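Local coordinates for protein receptor-type adenylate cyclase GRESAG 4.1 (Trypanosoma brucei, PDB 1FX2) that converts ATP to cyclic AMP and diphosphate with magnesium as cofactor, the chain here being the catalytic domain of a larger transmembrane receptor-type cyclase of the class III family, at residues 173-178 against 197-202; 65-70 against 154-159. All coordinates share one frame; numbering follows the deposited sequence.

Contact 1: residues 173-178 against 197-202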
# COMPACT_ATOMS: atom_id res chain seq x y z
N GLY A 173 -3.42 -12.11 -14.53
CA GLY A 173 -3.10 -11.75 -15.89
C GLY A 173 -3.80 -10.45 -16.24
O GLY A 173 -4.97 -10.22 -15.91
N GLY A 174 -3.06 -9.58 -16.95
CA GLY A 174 -3.63 -8.28 -17.21
C GLY A 174 -3.48 -7.21 -16.13
O GLY A 174 -3.90 -6.09 -16.30
N GLN A 175 -2.93 -7.60 -14.99
CA GLN A 175 -2.79 -6.74 -13.82
C GLN A 175 -1.31 -6.40 -13.62
O GLN A 175 -0.42 -7.23 -13.84
CB GLN A 175 -3.29 -7.58 -12.60
CG GLN A 175 -3.49 -6.70 -11.30
CD GLN A 175 -4.13 -7.52 -10.22
OE1 GLN A 175 -3.91 -8.71 -10.12
NE2 GLN A 175 -4.87 -6.87 -9.32
N VAL A 176 -1.08 -5.15 -13.20
CA VAL A 176 0.27 -4.66 -12.89
C VAL A 176 0.27 -4.24 -11.43
O VAL A 176 -0.55 -3.41 -11.00
CB VAL A 176 0.62 -3.40 -13.74
CG1 VAL A 176 2.04 -2.86 -13.33
CG2 VAL A 176 0.61 -3.80 -15.28
N LEU A 177 1.13 -4.90 -10.63
CA LEU A 177 1.29 -4.52 -9.22
C LEU A 177 2.62 -3.85 -9.00
O LEU A 177 3.65 -4.22 -9.61
CB LEU A 177 1.31 -5.80 -8.35
CG LEU A 177 -0.03 -6.58 -8.42
CD1 LEU A 177 0.10 -7.85 -7.47
CD2 LEU A 177 -1.27 -5.76 -8.04
N MET A 178 2.60 -2.84 -8.15
CA MET A 178 3.82 -2.13 -7.76
C MET A 178 3.89 -2.17 -6.24
O MET A 178 2.86 -1.98 -5.55
CB MET A 178 3.76 -0.65 -8.19
CG MET A 178 3.51 -0.29 -9.69
SD MET A 178 3.08 1.52 -9.85
CE MET A 178 3.90 1.91 -8.65
N THR A 197 -4.65 1.86 -7.44
CA THR A 197 -5.64 1.43 -6.45
C THR A 197 -4.88 0.67 -5.38
O THR A 197 -4.10 -0.26 -5.68
CB THR A 197 -6.63 0.51 -7.07
OG1 THR A 197 -7.35 1.25 -8.07
CG2 THR A 197 -7.60 -0.04 -5.96
N ALA A 198 -4.97 1.13 -4.11
CA ALA A 198 -4.33 0.40 -3.03
C ALA A 198 -4.96 -0.94 -2.80
O ALA A 198 -6.17 -1.06 -2.71
CB ALA A 198 -4.44 1.22 -1.68
N LEU A 199 -4.11 -1.96 -2.62
CA LEU A 199 -4.61 -3.27 -2.35
C LEU A 199 -4.23 -3.67 -0.90
O LEU A 199 -4.46 -4.82 -0.55
CB LEU A 199 -4.08 -4.29 -3.41
CG LEU A 199 -4.49 -4.03 -4.90
CD1 LEU A 199 -3.97 -5.13 -5.82
CD2 LEU A 199 -5.96 -3.92 -5.15
N GLY A 200 -3.72 -2.77 -0.08
CA GLY A 200 -3.39 -3.10 1.34
C GLY A 200 -1.98 -3.65 1.57
O GLY A 200 -1.00 -3.10 1.04
N ASP A 201 -1.87 -4.81 2.22
CA ASP A 201 -0.57 -5.53 2.41
C ASP A 201 -0.77 -7.00 2.20
O ASP A 201 -1.77 -7.57 2.64
CB ASP A 201 0.18 -5.38 3.75
CG ASP A 201 -0.41 -4.39 4.71
OD1 ASP A 201 -1.39 -3.69 4.37
OD2 ASP A 201 0.14 -4.33 5.86
N VAL A 202 0.21 -7.62 1.58
CA VAL A 202 0.18 -9.02 1.21
C VAL A 202 1.39 -9.75 1.79
O VAL A 202 2.54 -9.29 1.66
CB VAL A 202 0.21 -9.18 -0.37
CG1 VAL A 202 0.13 -10.61 -0.74
CG2 VAL A 202 -0.91 -8.38 -1.03
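Leu199 alone carries segment 197-202 into contact with segment 173-178, where it meets Gln175 and Leu177. Ahead of it, the hydroxyl of Thr197 is hydrogen-bonded to Asn217 OD1, and the methyl of Ala198 rests on Tyr214 and on Glu80 of the second subunit. Leu199 then points toward the facing segment, with CG anti to its own carbonyl carbon (chi1 -61°). Its CD1 lies 3.6 Å from CD2 of Leu177, the two leucine side chains crossing at about a right angle. The same Leu199 CD1 is 4.0 Å from NE2 of Gln175, whose extended chain approaches from the opposite direction. The glutamine amide has its polar anchor on its other atom: OE1 accepts a hydrogen bond from the backbone N of Asn172. These side chains meet across an intervening strand. In the mixed sheet of the class III cyclase domain, strand 211-216 runs antiparallel to both 176-179 and 196-202, which accordingly puts Leu177 CA 9.1 Å from Leu199 CA and leaves van der Waals contact as the link. At Gly200 phi turns positive (88°) and the chain bends. Beyond it, Asp201 packs against Lys212 and against Gln193 of the second subunit, and Val202 touches Met213 and Leu227, the latter of which also packs on Gln175.

Contact 2: residues 65-70 against 154-159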
# COMPACT_ATOMS: atom_id res chain seq x y z
N MET A 65 12.69 -10.38 -17.24
CA MET A 65 13.24 -9.62 -16.07
C MET A 65 13.85 -8.40 -16.74
O MET A 65 14.79 -8.49 -17.55
CB MET A 65 14.27 -10.44 -15.27
CG MET A 65 14.83 -9.57 -14.11
SD MET A 65 16.15 -10.59 -13.36
CE MET A 65 16.86 -9.43 -12.15
N ILE A 66 13.35 -7.23 -16.35
CA ILE A 66 13.76 -5.93 -16.99
C ILE A 66 14.21 -4.95 -15.88
O ILE A 66 13.58 -4.92 -14.81
CB ILE A 66 12.54 -5.30 -17.73
CG1 ILE A 66 12.08 -6.24 -18.88
CG2 ILE A 66 12.94 -3.91 -18.35
CD1 ILE A 66 10.69 -5.94 -19.37
N ALA A 67 15.33 -4.24 -16.12
CA ALA A 67 15.80 -3.26 -15.11
C ALA A 67 15.70 -1.86 -15.69
O ALA A 67 15.79 -1.65 -16.88
CB ALA A 67 17.28 -3.55 -14.71
N SER A 68 15.49 -0.88 -14.83
CA SER A 68 15.38 0.51 -15.32
C SER A 68 16.08 1.46 -14.31
O SER A 68 15.95 1.27 -13.11
CB SER A 68 13.92 0.94 -15.33
OG SER A 68 13.82 2.28 -15.77
N LYS A 69 16.84 2.41 -14.84
CA LYS A 69 17.44 3.48 -13.98
C LYS A 69 16.39 4.46 -13.52
O LYS A 69 16.58 5.17 -12.57
CB LYS A 69 18.47 4.25 -14.82
CG LYS A 69 19.64 3.46 -15.15
CD LYS A 69 20.55 4.36 -16.06
CE LYS A 69 21.72 3.58 -16.54
NZ LYS A 69 22.67 4.48 -17.30
N SER A 70 15.19 4.43 -14.12
CA SER A 70 14.11 5.37 -13.83
C SER A 70 12.86 4.62 -13.36
O SER A 70 12.33 3.81 -14.11
CB SER A 70 13.74 6.12 -15.15
OG SER A 70 12.50 6.76 -15.03
N TYR A 154 24.64 -7.31 -17.45
CA TYR A 154 24.49 -7.11 -16.04
C TYR A 154 23.32 -7.85 -15.41
O TYR A 154 22.36 -8.11 -16.07
CB TYR A 154 24.29 -5.62 -15.69
CG TYR A 154 25.52 -4.80 -15.90
CD1 TYR A 154 25.87 -4.39 -17.18
CD2 TYR A 154 26.30 -4.44 -14.82
CE1 TYR A 154 27.02 -3.62 -17.39
CE2 TYR A 154 27.46 -3.68 -15.02
CZ TYR A 154 27.78 -3.29 -16.31
OH TYR A 154 28.91 -2.52 -16.53
N ASP A 155 23.48 -8.26 -14.18
CA ASP A 155 22.46 -8.95 -13.41
C ASP A 155 22.31 -8.36 -12.04
O ASP A 155 23.19 -7.62 -11.53
CB ASP A 155 22.76 -10.44 -13.32
CG ASP A 155 21.45 -11.32 -13.29
OD1 ASP A 155 20.31 -10.90 -12.87
OD2 ASP A 155 21.61 -12.50 -13.69
N TYR A 156 21.21 -8.72 -11.39
CA TYR A 156 20.83 -8.13 -10.12
C TYR A 156 20.42 -9.16 -9.16
O TYR A 156 19.58 -9.98 -9.50
CB TYR A 156 19.70 -7.09 -10.38
CG TYR A 156 20.09 -6.08 -11.46
CD1 TYR A 156 20.01 -6.36 -12.84
CD2 TYR A 156 20.70 -4.88 -11.10
CE1 TYR A 156 20.52 -5.53 -13.81
CE2 TYR A 156 21.19 -4.03 -12.04
CZ TYR A 156 21.14 -4.33 -13.43
OH TYR A 156 21.69 -3.55 -14.38
N TYR A 157 20.94 -9.04 -7.93
CA TYR A 157 20.72 -10.02 -6.88
C TYR A 157 20.25 -9.49 -5.57
O TYR A 157 20.46 -8.34 -5.22
CB TYR A 157 22.07 -10.76 -6.61
CG TYR A 157 22.60 -11.43 -7.85
CD1 TYR A 157 23.58 -10.84 -8.64
CD2 TYR A 157 22.10 -12.68 -8.24
CE1 TYR A 157 24.06 -11.49 -9.81
CE2 TYR A 157 22.58 -13.34 -9.38
CZ TYR A 157 23.55 -12.74 -10.14
OH TYR A 157 24.07 -13.44 -11.21
N GLY A 158 19.70 -10.40 -4.77
CA GLY A 158 19.30 -9.97 -3.47
C GLY A 158 17.83 -9.81 -3.21
O GLY A 158 16.99 -10.32 -3.92
N ARG A 159 17.56 -9.10 -2.14
CA ARG A 159 16.22 -8.87 -1.71
C ARG A 159 15.38 -8.12 -2.72
O ARG A 159 14.20 -8.39 -2.82
CB ARG A 159 16.18 -8.08 -0.38
CG ARG A 159 16.69 -8.96 0.81
CD ARG A 159 16.66 -8.25 2.20
NE ARG A 159 15.28 -8.03 2.70
CZ ARG A 159 14.92 -7.98 3.99
NH1 ARG A 159 15.82 -8.13 4.96
NH2 ARG A 159 13.64 -7.76 4.32
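Met65 sets its terminal methyl against the backbone and edge of Tyr156. With CG anti to the backbone N (chi1 178°), its fully extended chain carries CE across the gap to the other strand, near the plane of the ring at its edge. There Met65 CE lies 3.8 Å from the carbonyl O of Tyr156. The same methyl is 3.8 Å from Asp155 OD1, where the two side chains meet at about a right angle. Asp155 OD1 also accepts a hydrogen bond from Tyr156 N at 2.8 Å (N-H...O angle 153°) on its anti side, while OD2 forms a salt bridge with Lys58. Two residues along the strand, the methyl CB of Ala67 comes obliquely to the phenol, 3.9 Å from Tyr156 CE1. The hydroxyl of Tyr156 is hydrogen-bonded to the carbonyl O of Pro6, which ties the ring to the N-terminal segment. Strands 65-68 and 154-157 cross almost perpendicularly, at 95°, with the hairpin of 144-147 and 154-157 lying over the main sheet. Gly158 stands at the N-cap position of helix 159-169, Val57 of strand 55-60 touches all four contact residues, and Phe17 and Leu15 of strand 13-20 back Met65 and Ala67 respectively.

Both contacts are largely buried in the one catalytic domain and reach the same main sheet, yet their centres are 20 Å apart. Contact 1 lies nearer the centre of the chain (10 Å against 15 Å), although its Leu199 is partly exposed, as is Asp155 in contact 2. It joins an inner strand and the residue leading into it to the edge strand 196-202; contact 2 joins the sheet, near its other end, to a separate hairpin. Contact 1 is two leucine methyls and a glutamine amide, with a second subunit nearby. Contact 2 buries about twice the area (160 against 79 Å²), mixing methyls with a ring and a salt-bridged carboxylate; no other chain of the assembly touches its segments.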